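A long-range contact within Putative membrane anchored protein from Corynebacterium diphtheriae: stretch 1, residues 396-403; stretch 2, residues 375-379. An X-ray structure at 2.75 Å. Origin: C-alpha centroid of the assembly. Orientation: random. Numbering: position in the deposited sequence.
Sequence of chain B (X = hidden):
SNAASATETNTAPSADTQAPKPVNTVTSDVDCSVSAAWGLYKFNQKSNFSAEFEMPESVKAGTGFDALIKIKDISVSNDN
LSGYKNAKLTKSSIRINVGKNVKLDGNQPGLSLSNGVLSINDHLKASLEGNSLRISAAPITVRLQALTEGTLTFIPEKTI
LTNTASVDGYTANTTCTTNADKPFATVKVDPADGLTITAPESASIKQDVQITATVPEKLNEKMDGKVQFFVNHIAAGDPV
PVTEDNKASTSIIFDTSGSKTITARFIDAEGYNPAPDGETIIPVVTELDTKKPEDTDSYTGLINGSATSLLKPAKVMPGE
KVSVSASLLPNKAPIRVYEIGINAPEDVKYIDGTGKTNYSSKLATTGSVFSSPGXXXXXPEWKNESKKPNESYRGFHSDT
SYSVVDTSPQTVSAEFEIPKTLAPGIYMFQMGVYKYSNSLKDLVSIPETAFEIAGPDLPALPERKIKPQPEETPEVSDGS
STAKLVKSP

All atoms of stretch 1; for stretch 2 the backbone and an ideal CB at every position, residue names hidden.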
# COMPACT_ATOMS: atom_id res chain seq x y z
N PHE B 396 17.30 -35.65 -21.27
CA PHE B 396 17.05 -37.03 -20.88
C PHE B 396 15.82 -37.58 -21.54
O PHE B 396 14.82 -36.87 -21.68
CB PHE B 396 16.84 -37.06 -19.38
CG PHE B 396 18.07 -36.71 -18.58
CD1 PHE B 396 18.94 -37.72 -18.13
CD2 PHE B 396 18.36 -35.37 -18.27
CE1 PHE B 396 20.08 -37.40 -17.37
CE2 PHE B 396 19.48 -35.04 -17.51
CZ PHE B 396 20.35 -36.06 -17.05
N HIS B 397 15.86 -38.84 -21.93
CA HIS B 397 14.72 -39.48 -22.55
C HIS B 397 14.32 -40.68 -21.71
O HIS B 397 15.16 -41.44 -21.27
CB HIS B 397 15.09 -39.98 -23.93
CG HIS B 397 15.25 -38.91 -24.96
ND1 HIS B 397 16.29 -38.01 -24.92
CD2 HIS B 397 14.56 -38.63 -26.08
CE1 HIS B 397 16.21 -37.20 -25.96
NE2 HIS B 397 15.17 -37.56 -26.68
N SER B 398 13.03 -40.89 -21.53
CA SER B 398 12.58 -42.04 -20.79
C SER B 398 13.08 -43.31 -21.47
O SER B 398 13.15 -43.39 -22.70
CB SER B 398 11.06 -42.04 -20.76
OG SER B 398 10.59 -43.30 -20.31
N ASP B 399 13.43 -44.32 -20.68
CA ASP B 399 13.84 -45.58 -21.29
C ASP B 399 12.69 -46.57 -21.38
O ASP B 399 12.90 -47.75 -21.60
CB ASP B 399 15.07 -46.18 -20.60
CG ASP B 399 14.81 -46.55 -19.13
OD1 ASP B 399 13.76 -46.15 -18.55
OD2 ASP B 399 15.68 -47.24 -18.56
N THR B 400 11.48 -46.09 -21.20
CA THR B 400 10.26 -46.86 -21.52
C THR B 400 9.51 -46.02 -22.55
O THR B 400 10.12 -45.24 -23.28
CB THR B 400 9.39 -47.09 -20.29
OG1 THR B 400 9.20 -45.83 -19.64
CG2 THR B 400 10.08 -48.03 -19.32
N SER B 401 8.19 -46.13 -22.59
CA SER B 401 7.44 -45.33 -23.53
C SER B 401 7.57 -43.85 -23.22
O SER B 401 7.73 -43.45 -22.06
CB SER B 401 5.97 -45.72 -23.50
OG SER B 401 5.21 -44.84 -24.30
N TYR B 402 7.47 -43.05 -24.28
CA TYR B 402 7.38 -41.59 -24.18
C TYR B 402 6.02 -41.12 -23.65
O TYR B 402 5.76 -39.90 -23.58
CB TYR B 402 7.60 -40.95 -25.57
CG TYR B 402 9.03 -40.86 -26.06
CD1 TYR B 402 10.06 -40.56 -25.19
CD2 TYR B 402 9.34 -41.05 -27.40
CE1 TYR B 402 11.35 -40.45 -25.62
CE2 TYR B 402 10.64 -40.93 -27.84
CZ TYR B 402 11.64 -40.64 -26.93
OH TYR B 402 12.96 -40.50 -27.33
N SER B 403 5.14 -42.04 -23.31
CA SER B 403 3.87 -41.62 -22.77
C SER B 403 3.95 -41.28 -21.29
O SER B 403 4.46 -42.06 -20.48
CB SER B 403 2.78 -42.66 -23.06
OG SER B 403 2.34 -42.53 -24.41
N UNK B 375 17.12 -47.09 -31.44
CA UNK B 375 15.92 -46.86 -32.25
C UNK B 375 14.84 -46.42 -31.32
O UNK B 375 14.83 -46.78 -30.13
CB UNK B 375 15.50 -48.10 -33.04
N UNK B 376 13.93 -45.63 -31.85
CA UNK B 376 12.86 -45.21 -31.00
C UNK B 376 13.22 -44.15 -30.00
O UNK B 376 12.42 -43.87 -29.14
CB UNK B 376 12.30 -46.43 -30.26
N UNK B 377 14.41 -43.55 -30.07
CA UNK B 377 14.63 -42.29 -29.37
C UNK B 377 14.59 -41.21 -30.41
O UNK B 377 15.22 -41.35 -31.46
CB UNK B 377 15.95 -42.28 -28.60
N UNK B 378 13.85 -40.14 -30.14
CA UNK B 378 13.66 -39.10 -31.16
C UNK B 378 14.61 -37.92 -31.01
O UNK B 378 14.66 -37.30 -29.96
CB UNK B 378 12.22 -38.59 -31.11
N UNK B 379 15.30 -37.59 -32.09
CA UNK B 379 16.26 -36.49 -32.15
C UNK B 379 15.50 -35.16 -32.12
O UNK B 379 14.70 -34.88 -33.04
CB UNK B 379 17.13 -36.59 -33.40

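Stretch 2 passes the end of a strand and the loop that follows it, and the side chains of H397 and Y402 point toward it. Position 375 has nothing of stretch 1 within 5.5 Å of its ideal CB, so this contact sets no preference there and many side chains would suit it. The deposited residue is S375, whose side chain stays out of reach.

Position 376 is decided by its backbone. With phi/psi of 75/10°, an ideal CB would be jammed against the carbonyl O of the preceding residue, which by itself calls for glycine; stretch 1 lies too far from that CB to matter. The residue is G376, and its carbonyl O lies 3.7 Å from Y402 CE2, so it meets stretch 1 through its backbone.

At position 377, CA-to-CB points sideways, and the ideal CB lies 3.7 Å from Y402 OH and 4.6 Å from H397 CD2. Beyond it, the strand end and the start of the loop offer a long, mixed surface: the H397 side chain, the carbonyl of S398 and the backbone of D399. A long side chain could follow this surface, whether aliphatic or aromatic, and a polar tip would be tolerated near the loop. The deposited residue is Y377, with chi1 in the m well. Its ring runs along stretch 1, with CD2 3.5 Å from H397 CB, which lies at the ring edge, and CE2 3.5 Å from S398 O. The hydroxyl reaches the loop, where Y377 OH is 3.7 Å from D399 CA.

Position 378 is bonded through its backbone. Its N donates a hydrogen bond to Y402 OH (3.0 Å), although that oxygen is less surely placed, and its O accepts a weak one from H397 NE2 (3.3 Å). Neither bond selects a side chain, beyond excluding proline. CA-to-CB points sideways, with the ideal CB 4.3 Å from Y402 OH, and the nearby Y402 ring offers carbon surface to a flat or aliphatic group. The residue is Y378, chi1 m, which places CD2 3.4 Å from Y402 CE2. The Y402 atom lies over one face of the Y378 ring, while the two planes meet obliquely at 47°, with centroids 5.1 Å apart.

At position 379, CA-to-CB points away and stretch 1 offers no partner, so polar or charged residues would serve as well as others. The residue is D379, whose OD1 is hydrogen-bonded to a residue just outside the stretches.

Stretch 2, residues 375-379: SGYYD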
# COMPACT_ATOMS: atom_id res chain seq x y z
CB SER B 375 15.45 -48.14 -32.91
OG SER B 375 16.52 -48.76 -33.59
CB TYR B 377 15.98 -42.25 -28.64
CG TYR B 377 16.00 -43.12 -27.41
CD1 TYR B 377 16.35 -44.47 -27.52
CD2 TYR B 377 15.68 -42.64 -26.15
CE1 TYR B 377 16.37 -45.31 -26.44
CE2 TYR B 377 15.71 -43.50 -25.03
CZ TYR B 377 16.06 -44.84 -25.20
OH TYR B 377 16.13 -45.76 -24.18
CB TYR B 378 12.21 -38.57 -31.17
CG TYR B 378 11.10 -39.59 -31.37
CD1 TYR B 378 11.27 -40.71 -32.17
CD2 TYR B 378 9.85 -39.39 -30.78
CE1 TYR B 378 10.26 -41.61 -32.35
CE2 TYR B 378 8.81 -40.29 -30.97
CZ TYR B 378 9.03 -41.40 -31.75
OH TYR B 378 8.02 -42.30 -31.92
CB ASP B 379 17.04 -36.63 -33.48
CG ASP B 379 18.27 -35.73 -33.57
OD1 ASP B 379 18.34 -34.70 -32.87
OD2 ASP B 379 19.16 -36.05 -34.39
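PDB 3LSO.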